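Local coordinates for protein gp18 (Listeria monocytogenes EGD-e, PDB 3GS9) that is a prophage tail protein of the endopeptidase tail family and probably serves as a structural component of a phage tail, at residues 227-230 / 231-234; 156-160 / 161-165. All coordinates share one frame; numbering follows the deposited sequence. Where two conformers were deposited one is given.

Interaction 1 (227-230 / 231-234); sequences ITYT and SPEV
Thr230 and Ser231 stand where an extended run of backbone bends into a single 3-10 turn, their CA atoms 3.8 Å apart. Residues 227-230 keep strand-like torsions. From Pro232 the chain turns helical, and Val234 N reaches back to Ser231 O at 3.1 Å, the bond that closes the turn. Ahead of the bend, Ile227, Tyr229 and Ser231 make backbone hydrogen bonds to Gly212, Ile210 and Thr208, so the extended part lies against another piece of chain.

Among the side chains, the threonine methyl does most of the bridging. Thr230 CG2 is anti to the backbone N (OG1 takes chi1 -56°) and faces forward along the chain, 3.6 Å from Ser231 O and 3.8 Å from Val234 CG1, where two methyls meet across the turn. Tyr229 is a looser neighbour: its OH comes no nearer than 4.2 Å to Pro232 CD, while its side chain touches Leu260 and Leu264. Ser231 supplies the polar element. With OG anti to N (chi1 173°), the hydroxyl accepts Glu233 N at 2.8 Å in a bond bent only to 155°. The same OG is also hydrogen-bonded to Asp266 OD2, so two partners fix the serine's rotation. Val234 rests on Ile239. A serine or threonine hydroxyl accepting from the backbone N two residues ahead defines an ST turn, here opening a short 3-10 segment at the protein surface.

Interaction 2 (156-160 / 161-165); sequences QLLDD and YGVVV
Leu157 O meets the ring of Tyr161 at its edge, in the ring plane, Tyr161 CD2 lying 3.5 Å from Leu157 O. Leu157 and Tyr161 lie side by side, Leu157 CD2 touching Tyr161 CE2 at 3.7 Å, while Asp160 CB approaches the ring obliquely. Two further flat groups pair across one helical turn: Gln156 NE2 gives a hydrogen bond of 2.9 Å to Asp160 OD2, almost in the amide plane and on the syn side of the carboxylate, 25° out of its plane. Gln142 NE2 also binds OD2 and Arg249 forms a salt bridge to OD1, satisfying the buried carboxylate.

Gly162 is the first residue to leave helical torsions, with positive phi (72°). Tyr161 N still bonds Leu157 O, whereas Gly162 N makes only a weak bond to Leu158 O. That carbonyl is taken more squarely by Val163 N, at 3.1 Å and on an in-plane lone pair. The bond matches the 6→1 bond of a Schellman motif, but the 5→2 bond is not made; the turn is Schellman-like. Leu158 CG lies anti to the carbonyl carbon (chi1 -60°), which carries CD2 towards Val163; the two side chains cross at about a right angle, Leu158 CD2 3.8 Å from Val163 CG2 and 4.1 Å from Val165 CB. Arg258 binds the carbonyls of Tyr161 and Gly162. Leu157 and Tyr161 pack on helix 111-118, Gln156 and Leu157 on strand 141-149.

How the interactions relate
Both examples illustrate how a chain changes direction with bonds made between near neighbours, one entering a helical turn and the other leaving a helix. Interaction 2 comes first in sequence and is buried, its centre about 10 Å from the centre of the chain; interaction 1 is a surface feature, its centre about 26 Å from the same point. Their centres are about 23 Å apart and their nearest atoms about 13 Å, so they do not touch. An indirect tie runs through the region of helix 256-259: Asn255 and Arg258 bind carbonyls at the end of helix 150-161, while Leu260, Leu264 and Asp266, a little further on, receive Tyr229 and Ser231.

Interaction 1 (227-230 / 231-234)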
loop_
_atom_site.group_PDB
_atom_site.type_symbol
_atom_site.label_atom_id
_atom_site.label_comp_id
_atom_site.label_asym_id
_atom_site.label_seq_id
_atom_site.Cartn_x
_atom_site.Cartn_y
_atom_site.Cartn_z
ATOM N N ILE A 227 -12.453 -22.199 19.600
ATOM C CA ILE A 227 -11.558 -23.343 19.521
ATOM C C ILE A 227 -10.119 -22.836 19.803
ATOM O O ILE A 227 -9.746 -21.779 19.330
ATOM C CB ILE A 227 -11.629 -23.957 18.087
ATOM C CG1 ILE A 227 -13.056 -24.393 17.718
ATOM C CG2 ILE A 227 -10.661 -25.121 17.926
ATOM C CD1 ILE A 227 -13.661 -25.401 18.619
ATOM N N THR A 228 -9.356 -23.561 20.620
ATOM C CA THR A 228 -7.935 -23.239 20.835
ATOM C C THR A 228 -7.053 -24.351 20.283
ATOM O O THR A 228 -7.363 -25.544 20.422
ATOM C CB THR A 228 -7.598 -23.017 22.335
ATOM O OG1 THR A 228 -7.583 -24.273 23.022
ATOM C CG2 THR A 228 -8.607 -22.074 22.984
ATOM N N TYR A 229 -5.970 -23.973 19.621
ATOM C CA TYR A 229 -4.958 -24.906 19.181
ATOM C C TYR A 229 -3.636 -24.474 19.809
ATOM O O TYR A 229 -3.253 -23.309 19.664
ATOM C CB TYR A 229 -4.846 -24.947 17.652
ATOM C CG TYR A 229 -3.662 -25.778 17.245
ATOM C CD1 TYR A 229 -3.618 -27.137 17.530
ATOM C CD2 TYR A 229 -2.538 -25.193 16.668
ATOM C CE1 TYR A 229 -2.508 -27.898 17.203
ATOM C CE2 TYR A 229 -1.428 -25.943 16.332
ATOM C CZ TYR A 229 -1.418 -27.296 16.598
ATOM O OH TYR A 229 -0.309 -28.072 16.284
ATOM N N THR A 230 -2.981 -25.408 20.510
ATOM C CA THR A 230 -1.709 -25.165 21.216
ATOM C C THR A 230 -0.599 -25.973 20.590
ATOM O O THR A 230 -0.714 -27.183 20.466
ATOM C CB THR A 230 -1.799 -25.561 22.701
ATOM O OG1 THR A 230 -2.877 -24.871 23.318
ATOM C CG2 THR A 230 -0.539 -25.255 23.448
ATOM N N SER A 231 0.477 -25.310 20.174
ATOM C CA SER A 231 1.627 -26.015 19.643
ATOM C C SER A 231 2.340 -26.829 20.717
ATOM O O SER A 231 2.446 -26.376 21.855
ATOM C CB SER A 231 2.644 -25.010 19.119
ATOM O OG SER A 231 3.825 -25.655 18.740
ATOM N N PRO A 232 2.929 -27.975 20.334
ATOM C CA PRO A 232 3.889 -28.602 21.265
ATOM C C PRO A 232 5.090 -27.723 21.636
ATOM O O PRO A 232 5.696 -27.957 22.671
ATOM C CB PRO A 232 4.378 -29.848 20.518
ATOM C CG PRO A 232 3.426 -30.073 19.419
ATOM C CD PRO A 232 2.753 -28.760 19.096
ATOM N N GLU A 233 5.411 -26.725 20.813
ATOM C CA GLU A 233 6.514 -25.794 21.105
ATOM C C GLU A 233 6.198 -24.786 22.206
ATOM O O GLU A 233 7.057 -23.981 22.566
ATOM C CB GLU A 233 6.933 -25.057 19.837
ATOM C CG GLU A 233 7.465 -25.977 18.725
ATOM C CD GLU A 233 8.747 -26.675 19.143
ATOM O OE1 GLU A 233 9.838 -26.102 18.948
ATOM O OE2 GLU A 233 8.653 -27.808 19.661
ATOM N N VAL A 234 4.983 -24.833 22.760
ATOM C CA VAL A 234 4.641 -23.997 23.899
ATOM C C VAL A 234 5.588 -24.295 25.049
ATOM O O VAL A 234 5.901 -23.399 25.821
ATOM C CB VAL A 234 3.168 -24.181 24.344
ATOM C CG1 VAL A 234 2.975 -25.555 24.971
ATOM C CG2 VAL A 234 2.762 -23.097 25.322
#

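Interaction 2 (156-160 / 161-165)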
loop_
_atom_site.group_PDB
_atom_site.type_symbol
_atom_site.label_atom_id
_atom_site.label_comp_id
_atom_site.label_asym_id
_atom_site.label_seq_id
_atom_site.Cartn_x
_atom_site.Cartn_y
_atom_site.Cartn_z
ATOM N N GLN A 156 -10.274 -18.148 -2.909
ATOM C CA GLN A 156 -11.072 -18.197 -1.688
ATOM C C GLN A 156 -11.262 -19.645 -1.224
ATOM O O GLN A 156 -11.122 -19.970 -0.046
ATOM C CB GLN A 156 -12.464 -17.633 -1.961
ATOM C CG GLN A 156 -13.242 -17.556 -0.698
ATOM C CD GLN A 156 -14.648 -17.228 -0.923
ATOM O OE1 GLN A 156 -14.992 -16.400 -1.788
ATOM N NE2 GLN A 156 -15.508 -17.897 -0.168
ATOM N N LEU A 157 -11.625 -20.516 -2.158
ATOM C CA LEU A 157 -11.810 -21.941 -1.833
ATOM C C LEU A 157 -10.536 -22.562 -1.246
ATOM O O LEU A 157 -10.615 -23.426 -0.340
ATOM C CB LEU A 157 -12.283 -22.721 -3.069
ATOM C CG LEU A 157 -13.630 -22.258 -3.664
ATOM C CD1 LEU A 157 -14.003 -23.033 -4.961
ATOM C CD2 LEU A 157 -14.786 -22.250 -2.600
ATOM N N LEU A 158 -9.375 -22.192 -1.785
ATOM C CA LEU A 158 -8.125 -22.720 -1.283
ATOM C C LEU A 158 -8.034 -22.435 0.212
ATOM O O LEU A 158 -7.706 -23.330 1.012
ATOM C CB LEU A 158 -6.934 -22.111 -2.008
ATOM C CG LEU A 158 -6.818 -22.307 -3.518
ATOM C CD1 LEU A 158 -5.453 -21.783 -4.018
ATOM C CD2 LEU A 158 -7.001 -23.737 -3.935
ATOM N N ASP A 159 -8.363 -21.199 0.594
ATOM C CA ASP A 159 -8.305 -20.758 1.998
ATOM C C ASP A 159 -9.431 -21.409 2.860
ATOM O O ASP A 159 -9.193 -21.906 3.983
ATOM C CB ASP A 159 -8.434 -19.213 2.036
ATOM C CG ASP A 159 -7.230 -18.492 1.463
ATOM O OD1 ASP A 159 -6.147 -19.113 1.418
ATOM O OD2 ASP A 159 -7.373 -17.294 1.072
ATOM N N ASP A 160 -10.646 -21.419 2.321
ATOM C CA ASP A 160 -11.812 -21.909 3.032
ATOM C C ASP A 160 -11.618 -23.380 3.372
ATOM O O ASP A 160 -11.851 -23.781 4.520
ATOM C CB ASP A 160 -13.082 -21.766 2.197
ATOM C CG ASP A 160 -13.627 -20.362 2.174
ATOM O OD1 ASP A 160 -13.084 -19.463 2.854
ATOM O OD2 ASP A 160 -14.637 -20.136 1.461
ATOM N N TYR A 161 -11.305 -24.191 2.355
ATOM C CA TYR A 161 -11.207 -25.658 2.491
ATOM C C TYR A 161 -9.819 -26.219 2.879
ATOM O O TYR A 161 -9.707 -27.385 3.258
ATOM C CB TYR A 161 -11.759 -26.311 1.209
ATOM C CG TYR A 161 -13.234 -26.046 1.047
ATOM C CD1 TYR A 161 -14.187 -26.849 1.675
ATOM C CD2 TYR A 161 -13.685 -24.916 0.356
ATOM C CE1 TYR A 161 -15.525 -26.556 1.533
ATOM C CE2 TYR A 161 -15.020 -24.615 0.233
ATOM C CZ TYR A 161 -15.938 -25.435 0.825
ATOM O OH TYR A 161 -17.276 -25.121 0.704
ATOM N N GLY A 162 -8.764 -25.406 2.830
ATOM C CA GLY A 162 -7.409 -25.863 3.174
ATOM C C GLY A 162 -6.867 -26.795 2.089
ATOM O O GLY A 162 -6.381 -27.900 2.354
ATOM N N VAL A 163 -6.957 -26.334 0.853
ATOM C CA VAL A 163 -6.550 -27.101 -0.298
ATOM C C VAL A 163 -5.593 -26.296 -1.170
ATOM O O VAL A 163 -5.482 -25.055 -1.048
ATOM C CB VAL A 163 -7.770 -27.590 -1.161
ATOM C CG1 VAL A 163 -8.691 -28.532 -0.342
ATOM C CG2 VAL A 163 -8.577 -26.432 -1.751
ATOM N N VAL A 164 -4.945 -27.034 -2.061
ATOM C CA VAL A 164 -4.010 -26.518 -3.062
ATOM C C VAL A 164 -4.608 -26.829 -4.438
ATOM O O VAL A 164 -5.366 -27.776 -4.569
ATOM C CB VAL A 164 -2.593 -27.202 -2.877
ATOM C CG1 VAL A 164 -2.708 -28.750 -2.826
ATOM C CG2 VAL A 164 -1.610 -26.764 -3.948
ATOM N N VAL A 165 -4.277 -26.046 -5.460
ATOM C CA VAL A 165 -4.730 -26.378 -6.836
ATOM C C VAL A 165 -3.474 -26.612 -7.638
ATOM O O VAL A 165 -2.525 -25.837 -7.534
ATOM C CB VAL A 165 -5.662 -25.272 -7.478
ATOM C CG1 VAL A 165 -4.978 -23.891 -7.538
ATOM C CG2 VAL A 165 -6.130 -25.712 -8.882
#